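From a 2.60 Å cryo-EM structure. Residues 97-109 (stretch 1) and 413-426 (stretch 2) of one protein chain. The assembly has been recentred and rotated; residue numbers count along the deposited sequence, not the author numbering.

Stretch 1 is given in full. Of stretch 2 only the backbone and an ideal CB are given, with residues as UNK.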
ATOM      1  N   GLY A  97       0.243 -13.107  -3.220  1.00 54.42           N
ATOM      2  CA  GLY A  97      -0.783 -12.675  -2.300  1.00 54.42           C
ATOM      3  C   GLY A  97      -2.159 -12.667  -2.932  1.00 54.42           C
ATOM      4  O   GLY A  97      -2.351 -13.004  -4.098  1.00 54.42           O
ATOM      5  N   TYR A  98      -3.134 -12.273  -2.130  1.00 51.20           N
ATOM      6  CA  TYR A  98      -4.518 -12.163  -2.553  1.00 51.20           C
ATOM      7  C   TYR A  98      -4.886 -10.688  -2.656  1.00 51.20           C
ATOM      8  O   TYR A  98      -4.069  -9.802  -2.401  1.00 51.20           O
ATOM      9  CB  TYR A  98      -5.429 -12.908  -1.577  1.00 51.20           C
ATOM     10  CG  TYR A  98      -6.822 -13.188  -2.086  1.00 51.20           C
ATOM     11  CD1 TYR A  98      -7.027 -13.810  -3.303  1.00 51.20           C
ATOM     12  CD2 TYR A  98      -7.934 -12.845  -1.333  1.00 51.20           C
ATOM     13  CE1 TYR A  98      -8.298 -14.071  -3.763  1.00 51.20           C
ATOM     14  CE2 TYR A  98      -9.206 -13.104  -1.783  1.00 51.20           C
ATOM     15  CZ  TYR A  98      -9.384 -13.717  -2.998  1.00 51.20           C
ATOM     16  OH  TYR A  98     -10.655 -13.975  -3.450  1.00 51.20           O
ATOM     17  N   TYR A  99      -6.129 -10.432  -3.042  1.00 49.13           N
ATOM     18  CA  TYR A  99      -6.616  -9.064  -3.119  1.00 49.13           C
ATOM     19  C   TYR A  99      -6.547  -8.405  -1.750  1.00 49.13           C
ATOM     20  O   TYR A  99      -6.957  -8.987  -0.742  1.00 49.13           O
ATOM     21  CB  TYR A  99      -8.049  -9.056  -3.641  1.00 49.13           C
ATOM     22  CG  TYR A  99      -8.159  -9.426  -5.095  1.00 49.13           C
ATOM     23  CD1 TYR A  99      -7.361  -8.814  -6.047  1.00 49.13           C
ATOM     24  CD2 TYR A  99      -9.054 -10.395  -5.518  1.00 49.13           C
ATOM     25  CE1 TYR A  99      -7.455  -9.148  -7.377  1.00 49.13           C
ATOM     26  CE2 TYR A  99      -9.155 -10.739  -6.847  1.00 49.13           C
ATOM     27  CZ  TYR A  99      -8.354 -10.112  -7.773  1.00 49.13           C
ATOM     28  OH  TYR A  99      -8.450 -10.450  -9.103  1.00 49.13           O
ATOM     29  N   SER A 100      -6.021  -7.188  -1.713  1.00 44.98           N
ATOM     30  CA  SER A 100      -5.907  -6.451  -0.464  1.00 44.98           C
ATOM     31  C   SER A 100      -7.228  -5.748  -0.182  1.00 44.98           C
ATOM     32  O   SER A 100      -8.200  -5.873  -0.930  1.00 44.98           O
ATOM     33  CB  SER A 100      -4.747  -5.465  -0.527  1.00 44.98           C
ATOM     34  OG  SER A 100      -4.646  -4.883  -1.811  1.00 44.98           O
ATOM     35  N   ASN A 101      -7.274  -4.979   0.898  1.00 42.82           N
ATOM     36  CA  ASN A 101      -8.457  -4.199   1.213  1.00 42.82           C
ATOM     37  C   ASN A 101      -8.524  -2.917   0.404  1.00 42.82           C
ATOM     38  O   ASN A 101      -9.602  -2.331   0.285  1.00 42.82           O
ATOM     39  CB  ASN A 101      -8.485  -3.865   2.706  1.00 42.82           C
ATOM     40  CG  ASN A 101      -9.099  -4.966   3.533  1.00 42.82           C
ATOM     41  OD1 ASN A 101      -9.737  -5.871   3.004  1.00 42.82           O
ATOM     42  ND2 ASN A 101      -8.904  -4.900   4.840  1.00 42.82           N
ATOM     43  N   ILE A 102      -7.401  -2.486  -0.171  1.00 42.53           N
ATOM     44  CA  ILE A 102      -7.421  -1.355  -1.088  1.00 42.53           C
ATOM     45  C   ILE A 102      -8.094  -1.750  -2.392  1.00 42.53           C
ATOM     46  O   ILE A 102      -8.823  -0.957  -2.995  1.00 42.53           O
ATOM     47  CB  ILE A 102      -5.991  -0.832  -1.312  1.00 42.53           C
ATOM     48  CG1 ILE A 102      -5.405  -0.335   0.006  1.00 42.53           C
ATOM     49  CG2 ILE A 102      -5.978   0.271  -2.347  1.00 42.53           C
ATOM     50  CD1 ILE A 102      -6.206   0.767   0.635  1.00 42.53           C
ATOM     51  N   HIS A 103      -7.886  -2.991  -2.833  1.00 44.16           N
ATOM     52  CA  HIS A 103      -8.609  -3.505  -3.989  1.00 44.16           C
ATOM     53  C   HIS A 103     -10.114  -3.461  -3.762  1.00 44.16           C
ATOM     54  O   HIS A 103     -10.875  -3.017  -4.627  1.00 44.16           O
ATOM     55  CB  HIS A 103      -8.157  -4.934  -4.285  1.00 44.16           C
ATOM     56  CG  HIS A 103      -8.873  -5.567  -5.435  1.00 44.16           C
ATOM     57  ND1 HIS A 103      -9.986  -6.362  -5.269  1.00 44.16           N
ATOM     58  CD2 HIS A 103      -8.626  -5.539  -6.765  1.00 44.16           C
ATOM     59  CE1 HIS A 103     -10.403  -6.783  -6.448  1.00 44.16           C
ATOM     60  NE2 HIS A 103      -9.593  -6.301  -7.372  1.00 44.16           N
ATOM     61  N   TRP A 104     -10.560  -3.913  -2.592  1.00 45.39           N
ATOM     62  CA  TRP A 104     -11.989  -3.966  -2.311  1.00 45.39           C
ATOM     63  C   TRP A 104     -12.564  -2.573  -2.109  1.00 45.39           C
ATOM     64  O   TRP A 104     -13.706  -2.309  -2.494  1.00 45.39           O
ATOM     65  CB  TRP A 104     -12.242  -4.842  -1.090  1.00 45.39           C
ATOM     66  CG  TRP A 104     -11.860  -6.261  -1.309  1.00 45.39           C
ATOM     67  CD1 TRP A 104     -10.959  -6.982  -0.594  1.00 45.39           C
ATOM     68  CD2 TRP A 104     -12.366  -7.138  -2.319  1.00 45.39           C
ATOM     69  NE1 TRP A 104     -10.866  -8.254  -1.094  1.00 45.39           N
ATOM     70  CE2 TRP A 104     -11.722  -8.375  -2.155  1.00 45.39           C
ATOM     71  CE3 TRP A 104     -13.302  -6.996  -3.346  1.00 45.39           C
ATOM     72  CZ2 TRP A 104     -11.983  -9.465  -2.977  1.00 45.39           C
ATOM     73  CZ3 TRP A 104     -13.558  -8.076  -4.159  1.00 45.39           C
ATOM     74  CH2 TRP A 104     -12.902  -9.295  -3.972  1.00 45.39           C
ATOM     75  N   LEU A 105     -11.795  -1.674  -1.497  1.00 42.96           N
ATOM     76  CA  LEU A 105     -12.241  -0.292  -1.375  1.00 42.96           C
ATOM     77  C   LEU A 105     -12.362   0.363  -2.742  1.00 42.96           C
ATOM     78  O   LEU A 105     -13.286   1.149  -2.979  1.00 42.96           O
ATOM     79  CB  LEU A 105     -11.276   0.491  -0.492  1.00 42.96           C
ATOM     80  CG  LEU A 105     -11.415   0.316   1.016  1.00 42.96           C
ATOM     81  CD1 LEU A 105     -10.251   0.978   1.712  1.00 42.96           C
ATOM     82  CD2 LEU A 105     -12.724   0.868   1.524  1.00 42.96           C
ATOM     83  N   ASN A 106     -11.437   0.060  -3.651  1.00 43.66           N
ATOM     84  CA  ASN A 106     -11.531   0.564  -5.016  1.00 43.66           C
ATOM     85  C   ASN A 106     -12.771   0.020  -5.712  1.00 43.66           C
ATOM     86  O   ASN A 106     -13.506   0.764  -6.368  1.00 43.66           O
ATOM     87  CB  ASN A 106     -10.263   0.201  -5.788  1.00 43.66           C
ATOM     88  CG  ASN A 106     -10.169   0.904  -7.119  1.00 43.66           C
ATOM     89  OD1 ASN A 106      -9.863   2.091  -7.189  1.00 43.66           O
ATOM     90  ND2 ASN A 106     -10.428   0.171  -8.191  1.00 43.66           N
ATOM     91  N   ILE A 107     -13.016  -1.285  -5.581  1.00 44.09           N
ATOM     92  CA  ILE A 107     -14.195  -1.890  -6.197  1.00 44.09           C
ATOM     93  C   ILE A 107     -15.474  -1.312  -5.609  1.00 44.09           C
ATOM     94  O   ILE A 107     -16.483  -1.175  -6.311  1.00 44.09           O
ATOM     95  CB  ILE A 107     -14.146  -3.425  -6.042  1.00 44.09           C
ATOM     96  CG1 ILE A 107     -12.948  -4.012  -6.787  1.00 44.09           C
ATOM     97  CG2 ILE A 107     -15.434  -4.059  -6.528  1.00 44.09           C
ATOM     98  CD1 ILE A 107     -12.652  -3.347  -8.108  1.00 44.09           C
ATOM     99  N   LEU A 108     -15.450  -0.928  -4.334  1.00 44.20           N
ATOM    100  CA  LEU A 108     -16.644  -0.462  -3.647  1.00 44.20           C
ATOM    101  C   LEU A 108     -16.783   1.049  -3.637  1.00 44.20           C
ATOM    102  O   LEU A 108     -17.886   1.550  -3.399  1.00 44.20           O
ATOM    103  CB  LEU A 108     -16.655  -0.966  -2.201  1.00 44.20           C
ATOM    104  CG  LEU A 108     -17.009  -2.433  -1.989  1.00 44.20           C
ATOM    105  CD1 LEU A 108     -16.814  -2.804  -0.536  1.00 44.20           C
ATOM    106  CD2 LEU A 108     -18.434  -2.691  -2.420  1.00 44.20           C
ATOM    107  N   TYR A 109     -15.697   1.778  -3.866  1.00 43.55           N
ATOM    108  CA  TYR A 109     -15.773   3.221  -4.031  1.00 43.55           C
ATOM    109  C   TYR A 109     -16.758   3.547  -5.139  1.00 43.55           C
ATOM    110  O   TYR A 109     -16.596   3.091  -6.274  1.00 43.55           O
ATOM    111  CB  TYR A 109     -14.392   3.772  -4.367  1.00 43.55           C
ATOM    112  CG  TYR A 109     -14.247   5.266  -4.241  1.00 43.55           C
ATOM    113  CD1 TYR A 109     -14.025   5.858  -3.011  1.00 43.55           C
ATOM    114  CD2 TYR A 109     -14.316   6.083  -5.355  1.00 43.55           C
ATOM    115  CE1 TYR A 109     -13.877   7.217  -2.900  1.00 43.55           C
ATOM    116  CE2 TYR A 109     -14.172   7.443  -5.250  1.00 43.55           C
ATOM    117  CZ  TYR A 109     -13.955   8.004  -4.020  1.00 43.55           C
ATOM    118  OH  TYR A 109     -13.812   9.365  -3.906  1.00 43.55           O
ATOM    119  N   UNK A 413      -7.869 -19.081   7.934  1.00 47.54           N
ATOM    120  CA  UNK A 413      -8.844 -18.272   7.198  1.00 47.54           C
ATOM    121  C   UNK A 413      -8.432 -16.809   7.112  1.00 47.54           C
ATOM    122  O   UNK A 413      -7.788 -16.265   8.011  1.00 47.54           O
ATOM    123  CB  UNK A 413     -10.220 -18.379   7.858  1.00 47.54           C
ATOM    124  N   UNK A 414      -8.812 -16.172   6.004  1.00 47.96           N
ATOM    125  CA  UNK A 414      -8.472 -14.783   5.723  1.00 47.96           C
ATOM    126  C   UNK A 414      -9.644 -13.831   5.938  1.00 47.96           C
ATOM    127  O   UNK A 414      -9.702 -12.774   5.302  1.00 47.96           O
ATOM    128  CB  UNK A 414      -7.966 -14.656   4.285  1.00 47.96           C
ATOM    129  N   UNK A 415     -10.571 -14.174   6.825  1.00 48.59           N
ATOM    130  CA  UNK A 415     -11.823 -13.444   6.953  1.00 48.59           C
ATOM    131  C   UNK A 415     -11.743 -12.236   7.874  1.00 48.59           C
ATOM    132  O   UNK A 415     -12.749 -11.541   8.036  1.00 48.59           O
ATOM    133  CB  UNK A 415     -12.914 -14.390   7.459  1.00 48.59           C
ATOM    134  N   UNK A 416     -10.595 -11.960   8.485  1.00 44.65           N
ATOM    135  CA  UNK A 416     -10.492 -10.814   9.377  1.00 44.65           C
ATOM    136  C   UNK A 416     -10.147  -9.532   8.634  1.00 44.65           C
ATOM    137  O   UNK A 416     -10.427  -8.432   9.136  1.00 44.65           O
ATOM    138  CB  UNK A 416      -9.441 -11.084  10.456  1.00 44.65           C
ATOM    139  N   UNK A 417      -9.616  -9.643   7.423  1.00 43.72           N
ATOM    140  CA  UNK A 417      -9.417  -8.471   6.596  1.00 43.72           C
ATOM    141  C   UNK A 417     -10.725  -7.940   6.044  1.00 43.72           C
ATOM    142  O   UNK A 417     -10.805  -6.756   5.722  1.00 43.72           O
ATOM    143  CB  UNK A 417      -8.458  -8.793   5.448  1.00 43.72           C
ATOM    144  N   UNK A 418     -11.772  -8.765   6.007  1.00 45.08           N
ATOM    145  CA  UNK A 418     -13.097  -8.256   5.683  1.00 45.08           C
ATOM    146  C   UNK A 418     -13.650  -7.418   6.829  1.00 45.08           C
ATOM    147  O   UNK A 418     -14.315  -6.402   6.603  1.00 45.08           O
ATOM    148  CB  UNK A 418     -14.049  -9.410   5.362  1.00 45.08           C
ATOM    149  N   UNK A 419     -13.364  -7.820   8.067  1.00 44.48           N
ATOM    150  CA  UNK A 419     -13.739  -7.006   9.218  1.00 44.48           C
ATOM    151  C   UNK A 419     -13.001  -5.677   9.185  1.00 44.48           C
ATOM    152  O   UNK A 419     -13.590  -4.613   9.415  1.00 44.48           O
ATOM    153  CB  UNK A 419     -13.445  -7.747  10.524  1.00 44.48           C
ATOM    154  N   UNK A 420     -11.700  -5.713   8.893  1.00 43.81           N
ATOM    155  CA  UNK A 420     -10.943  -4.469   8.798  1.00 43.81           C
ATOM    156  C   UNK A 420     -11.442  -3.601   7.650  1.00 43.81           C
ATOM    157  O   UNK A 420     -11.481  -2.369   7.767  1.00 43.81           O
ATOM    158  CB  UNK A 420      -9.453  -4.767   8.619  1.00 43.81           C
ATOM    159  N   UNK A 421     -11.846  -4.233   6.548  1.00 43.33           N
ATOM    160  CA  UNK A 421     -12.479  -3.523   5.447  1.00 43.33           C
ATOM    161  C   UNK A 421     -13.737  -2.808   5.906  1.00 43.33           C
ATOM    162  O   UNK A 421     -13.970  -1.653   5.547  1.00 43.33           O
ATOM    163  CB  UNK A 421     -12.809  -4.490   4.308  1.00 43.33           C
ATOM    164  N   UNK A 422     -14.575  -3.493   6.679  1.00 45.28           N
ATOM    165  CA  UNK A 422     -15.824  -2.887   7.126  1.00 45.28           C
ATOM    166  C   UNK A 422     -15.567  -1.740   8.092  1.00 45.28           C
ATOM    167  O   UNK A 422     -16.295  -0.742   8.090  1.00 45.28           O
ATOM    168  CB  UNK A 422     -16.719  -3.938   7.786  1.00 45.28           C
ATOM    169  N   UNK A 423     -14.523  -1.851   8.912  1.00 44.20           N
ATOM    170  CA  UNK A 423     -14.172  -0.740   9.793  1.00 44.20           C
ATOM    171  C   UNK A 423     -13.721   0.471   8.983  1.00 44.20           C
ATOM    172  O   UNK A 423     -14.137   1.608   9.250  1.00 44.20           O
ATOM    173  CB  UNK A 423     -13.074  -1.160  10.772  1.00 44.20           C
ATOM    174  N   UNK A 424     -12.873   0.253   7.975  1.00 44.53           N
ATOM    175  CA  UNK A 424     -12.453   1.370   7.131  1.00 44.53           C
ATOM    176  C   UNK A 424     -13.623   1.945   6.342  1.00 44.53           C
ATOM    177  O   UNK A 424     -13.688   3.158   6.117  1.00 44.53           O
ATOM    178  CB  UNK A 424     -11.347   0.923   6.173  1.00 44.53           C
ATOM    179  N   UNK A 425     -14.555   1.094   5.914  1.00 43.70           N
ATOM    180  CA  UNK A 425     -15.738   1.581   5.217  1.00 43.70           C
ATOM    181  C   UNK A 425     -16.581   2.457   6.126  1.00 43.70           C
ATOM    182  O   UNK A 425     -17.095   3.491   5.695  1.00 43.70           O
ATOM    183  CB  UNK A 425     -16.571   0.410   4.692  1.00 43.70           C
ATOM    184  N   UNK A 426     -16.729   2.059   7.390  1.00 45.63           N
ATOM    185  CA  UNK A 426     -17.483   2.874   8.334  1.00 45.63           C
ATOM    186  C   UNK A 426     -16.809   4.219   8.552  1.00 45.63           C
ATOM    187  O   UNK A 426     -17.477   5.261   8.563  1.00 45.63           O
ATOM    188  CB  UNK A 426     -17.640   2.141   9.668  1.00 45.63           C
TER

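Position 413 lies beyond the reach of stretch 1, and its phi of -70° and psi of 148° suit many residues, proline among them; it is Pro413. At 414 the CA-to-CB bond points toward stretch 1, yet nothing of stretch 1 lies within 5.5 Å of the ideal CB. A medium or long side chain, polar or aromatic, could cross the gap to the ring of Tyr98. Asn414 does so, its ND2 coming to 3.8 Å from Tyr98 CD2 in an oblique approach. Positions 415 and 416 are out of reach and little constrained from this side; they are Asp415 and Trp416.

Position 417 points toward stretch 1, and its ideal CB already sits 4.0 Å from Asn101 ND2. A small residue packs beside the amide, though a larger one could be turned into the open space beyond. Ala417 fits: Asn101 ND2 donates a hydrogen bond to Ala417 O at 2.8 Å, which, being to the backbone, requires no particular side chain. Ala417 O also accepts the helical bond from the backbone N of 421, at 2.9 Å.

At 418 the bond runs sideways with nothing of stretch 1 within 5.5 Å of the ideal CB, and many helix formers would do; Asn418 makes no close contact. Position 419 points away, so any helix-compatible residue would serve; it is Val419. The ideal CB of 420 lies 3.8 Å from Asn101 ND2, but its bond runs sideways, so a small or slender side chain could pass the amide. Cys420 touches it through CB.

Position 421 is the centre of the contact. The CA of 421 is 5.9 Å from Asn101 CA, and its ideal CB is 3.6 Å from Asn101 OD1 and 5.4 Å from Trp104 CB. Beyond lie the aliphatic parts of Trp104 and Leu105, favouring a branched or flexible apolar chain such as leucine, isoleucine or methionine. Leu421, with chi1 t and chi2 p, places CD2 3.5 Å from Trp104 CB and CD1 3.7 Å from Leu105 CG.

Position 422 points away, leaving room for a long polar chain, and is Arg422; at 423, out of reach, stretch 1 sets no limit, and it is Val423. At 424 the bond points toward stretch 1, with Leu105 CD1 4.6 Å from the ideal CB, so a medium or long apolar residue suits. Met424 brings CG to 4.0 Å from Leu105 CD1.

The bond of 425 runs sideways, its ideal CB 5.0 Å from Leu105 CD2, and Leu108 lies farther along; an apolar chain that turns inward could meet both. Leu425 does, with CD2 3.7 Å from Leu105 CD2 and CD1 4.1 Å from Leu108 CD1. Position 426 is out of reach, open to any helix-compatible residue, and is Asp426.

Stretch 2 413-426: PNDWANVCLRVMLD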
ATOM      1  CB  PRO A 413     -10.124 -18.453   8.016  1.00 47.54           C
ATOM      2  CG  PRO A 413      -9.609 -18.676   9.395  1.00 47.54           C
ATOM      3  CD  PRO A 413      -8.431 -19.571   9.202  1.00 47.54           C
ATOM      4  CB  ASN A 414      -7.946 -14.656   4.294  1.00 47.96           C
ATOM      5  CG  ASN A 414      -9.043 -14.761   3.256  1.00 47.96           C
ATOM      6  OD1 ASN A 414     -10.031 -15.464   3.451  1.00 47.96           O
ATOM      7  ND2 ASN A 414      -8.873 -14.060   2.145  1.00 47.96           N
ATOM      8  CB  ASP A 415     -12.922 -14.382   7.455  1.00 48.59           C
ATOM      9  CG  ASP A 415     -13.219 -15.499   6.488  1.00 48.59           C
ATOM     10  OD1 ASP A 415     -13.711 -15.212   5.379  1.00 48.59           O
ATOM     11  OD2 ASP A 415     -12.960 -16.668   6.835  1.00 48.59           O
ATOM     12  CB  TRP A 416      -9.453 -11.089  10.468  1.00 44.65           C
ATOM     13  CG  TRP A 416      -9.403 -10.025  11.506  1.00 44.65           C
ATOM     14  CD1 TRP A 416      -8.425  -9.096  11.680  1.00 44.65           C
ATOM     15  CD2 TRP A 416     -10.386  -9.768  12.510  1.00 44.65           C
ATOM     16  NE1 TRP A 416      -8.734  -8.277  12.737  1.00 44.65           N
ATOM     17  CE2 TRP A 416      -9.936  -8.670  13.263  1.00 44.65           C
ATOM     18  CE3 TRP A 416     -11.604 -10.361  12.847  1.00 44.65           C
ATOM     19  CZ2 TRP A 416     -10.658  -8.153  14.331  1.00 44.65           C
ATOM     20  CZ3 TRP A 416     -12.319  -9.848  13.905  1.00 44.65           C
ATOM     21  CH2 TRP A 416     -11.845  -8.756  14.636  1.00 44.65           C
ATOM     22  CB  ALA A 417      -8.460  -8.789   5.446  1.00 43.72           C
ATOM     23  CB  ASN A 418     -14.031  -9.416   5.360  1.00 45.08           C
ATOM     24  CG  ASN A 418     -13.600 -10.181   4.132  1.00 45.08           C
ATOM     25  OD1 ASN A 418     -12.931  -9.639   3.256  1.00 45.08           O
ATOM     26  ND2 ASN A 418     -13.973 -11.450   4.065  1.00 45.08           N
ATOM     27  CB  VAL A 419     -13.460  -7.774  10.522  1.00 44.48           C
ATOM     28  CG1 VAL A 419     -13.789  -6.917  11.727  1.00 44.48           C
ATOM     29  CG2 VAL A 419     -14.237  -9.072  10.553  1.00 44.48           C
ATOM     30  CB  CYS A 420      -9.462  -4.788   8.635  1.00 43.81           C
ATOM     31  SG  CYS A 420      -8.783  -5.668  10.049  1.00 43.81           S
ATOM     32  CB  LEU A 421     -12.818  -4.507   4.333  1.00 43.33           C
ATOM     33  CG  LEU A 421     -13.350  -3.911   3.039  1.00 43.33           C
ATOM     34  CD1 LEU A 421     -12.336  -2.981   2.415  1.00 43.33           C
ATOM     35  CD2 LEU A 421     -13.726  -5.019   2.099  1.00 43.33           C
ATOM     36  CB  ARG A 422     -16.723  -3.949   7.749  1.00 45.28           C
ATOM     37  CG  ARG A 422     -17.312  -4.861   6.705  1.00 45.28           C
ATOM     38  CD  ARG A 422     -17.751  -6.184   7.263  1.00 45.28           C
ATOM     39  NE  ARG A 422     -17.872  -7.168   6.195  1.00 45.28           N
ATOM     40  CZ  ARG A 422     -19.011  -7.463   5.584  1.00 45.28           C
ATOM     41  NH1 ARG A 422     -20.130  -6.845   5.930  1.00 45.28           N
ATOM     42  NH2 ARG A 422     -19.031  -8.370   4.623  1.00 45.28           N
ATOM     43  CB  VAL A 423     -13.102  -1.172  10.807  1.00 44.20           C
ATOM     44  CG1 VAL A 423     -12.813  -0.044  11.769  1.00 44.20           C
ATOM     45  CG2 VAL A 423     -13.566  -2.389  11.568  1.00 44.20           C
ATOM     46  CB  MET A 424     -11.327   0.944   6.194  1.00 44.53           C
ATOM     47  CG  MET A 424     -10.650   2.109   5.487  1.00 44.53           C
ATOM     48  SD  MET A 424      -9.866   3.314   6.571  1.00 44.53           S
ATOM     49  CE  MET A 424      -8.520   2.360   7.242  1.00 44.53           C
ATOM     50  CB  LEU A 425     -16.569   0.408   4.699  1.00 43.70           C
ATOM     51  CG  LEU A 425     -16.068  -0.369   3.487  1.00 43.70           C
ATOM     52  CD1 LEU A 425     -16.745  -1.722   3.423  1.00 43.70           C
ATOM     53  CD2 LEU A 425     -16.327   0.406   2.225  1.00 43.70           C
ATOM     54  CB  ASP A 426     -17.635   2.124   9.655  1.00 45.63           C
ATOM     55  CG  ASP A 426     -18.575   2.819  10.613  1.00 45.63           C
ATOM     56  OD1 ASP A 426     -19.597   3.366  10.153  1.00 45.63           O
ATOM     57  OD2 ASP A 426     -18.293   2.816  11.828  1.00 45.63           O
TER
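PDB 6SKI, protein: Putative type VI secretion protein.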